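Local coordinates for protein Dye-decolorizing peroxidase tfu_3078 (Thermobifida fusca, PDB 5FW4) that uses a non-covalently bound heme b and hydrogen peroxide to oxidise a broad range of compounds, with high reactivity towards anthraquinone dyes, at residues 220-224 against 225-229. Sequence-based numbering, arbitrary orientation.
Sequences FRRTA and AAARD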
# COMPACT_ATOMS: atom_id res chain seq x y z
N PHE A 220 -0.96 4.00 5.51
CA PHE A 220 -1.56 2.96 6.30
C PHE A 220 -1.19 3.16 7.73
O PHE A 220 -0.19 3.83 7.99
CB PHE A 220 -1.14 1.54 5.86
CG PHE A 220 0.34 1.29 5.84
CD1 PHE A 220 0.99 0.85 7.03
CD2 PHE A 220 1.11 1.57 4.73
CE1 PHE A 220 2.36 0.60 6.99
CE2 PHE A 220 2.45 1.33 4.68
CZ PHE A 220 3.11 0.89 5.87
N ARG A 221 -2.01 2.59 8.61
CA ARG A 221 -1.63 2.36 10.00
C ARG A 221 -1.88 0.88 10.27
O ARG A 221 -2.37 0.15 9.37
CB ARG A 221 -2.47 3.20 10.91
CG ARG A 221 -2.44 4.70 10.71
CD ARG A 221 -3.58 5.35 11.49
NE ARG A 221 -3.40 6.82 11.57
CZ ARG A 221 -3.97 7.63 12.46
NH1 ARG A 221 -4.82 7.19 13.35
NH2 ARG A 221 -3.72 8.94 12.40
N ARG A 222 -1.54 0.40 11.49
CA ARG A 222 -1.97 -0.93 11.93
C ARG A 222 -3.48 -1.10 11.66
O ARG A 222 -4.25 -0.20 11.95
CB ARG A 222 -1.77 -1.16 13.46
CG ARG A 222 -2.43 -0.09 14.38
CD ARG A 222 -3.61 -0.57 15.21
NE ARG A 222 -4.91 0.04 14.81
CZ ARG A 222 -5.70 0.76 15.59
NH1 ARG A 222 -5.39 0.99 16.88
NH2 ARG A 222 -6.84 1.22 15.09
N THR A 223 -3.88 -2.30 11.24
CA THR A 223 -5.32 -2.62 11.16
C THR A 223 -5.88 -2.87 12.55
O THR A 223 -5.15 -3.30 13.47
CB THR A 223 -5.64 -3.83 10.21
OG1 THR A 223 -5.04 -5.05 10.70
CG2 THR A 223 -5.17 -3.56 8.83
N ALA A 224 -7.15 -2.53 12.75
CA ALA A 224 -7.78 -2.82 14.02
C ALA A 224 -7.78 -4.34 14.23
O ALA A 224 -7.57 -4.80 15.33
CB ALA A 224 -9.19 -2.22 14.12
N ALA A 225 -7.97 -5.11 13.15
CA ALA A 225 -7.97 -6.58 13.24
C ALA A 225 -6.68 -7.21 13.87
O ALA A 225 -6.76 -8.26 14.50
CB ALA A 225 -8.20 -7.20 11.86
N ALA A 226 -5.55 -6.55 13.70
CA ALA A 226 -4.26 -7.04 14.16
C ALA A 226 -3.75 -6.34 15.41
O ALA A 226 -2.66 -6.66 15.89
CB ALA A 226 -3.25 -6.89 13.05
N ALA A 227 -4.48 -5.37 15.94
CA ALA A 227 -4.10 -4.72 17.21
C ALA A 227 -4.45 -5.59 18.41
O ALA A 227 -5.62 -5.95 18.61
CB ALA A 227 -4.83 -3.40 17.33
N ARG A 228 -3.47 -5.91 19.27
CA ARG A 228 -3.77 -6.55 20.53
C ARG A 228 -4.79 -5.71 21.27
O ARG A 228 -5.68 -6.24 21.89
CB ARG A 228 -2.51 -6.69 21.43
CG ARG A 228 -1.50 -7.66 20.87
CD ARG A 228 -0.49 -8.19 21.89
NE ARG A 228 0.25 -9.21 21.17
CZ ARG A 228 -0.07 -10.49 21.12
NH1 ARG A 228 -1.08 -10.97 21.84
NH2 ARG A 228 0.65 -11.33 20.36
N ASP A 229 -4.63 -4.40 21.21
CA ASP A 229 -5.60 -3.46 21.78
C ASP A 229 -5.96 -2.45 20.72
O ASP A 229 -5.18 -1.55 20.44
CB ASP A 229 -5.02 -2.77 23.03
CG ASP A 229 -5.95 -1.72 23.62
OD1 ASP A 229 -7.06 -1.50 23.07
OD2 ASP A 229 -5.55 -1.08 24.63
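A tight turn of two overlapping i to i+3 backbone bonds, near the start of the long loop between strand 211-220 and helix 252-258, is built on Thr-223 and the four alanines after it, with helical backbone angles at Ala-224 and Ala-225. The bonds are Ala-226 N to Thr-223 O at 3.3 Å, and Ala-227 N to Ala-224 O at 3.2 Å. Thr-223 suits the first position because chi1 of 63° sets its hydroxyl between backbone N and carbonyl carbon, 3.5 Å from Ala-226 CB; Ala-226 N makes a weak bond to OG1 at 3.4 Å, bent to 130°. OG1 has its stronger partner in Asp-192 of the second subunit, and Ala-225 of that subunit packs on Ala-225; the small alanine side chain lets the two meet where the subunits pack. On another side, the Arg-222 chain, bent at chi2 and chi3, brings CD alongside Ala-227 CB at 3.7 Å, while NH1 bonds weakly to Pro-230 O. Ala-224 N is bound by Glu-191, so the amide at the start of the turn has a carboxylate partner. The Thr-223 hydroxyl thus ties the turn to the subunit boundary, where a backbone bond also joins Ala-226 to the second subunit.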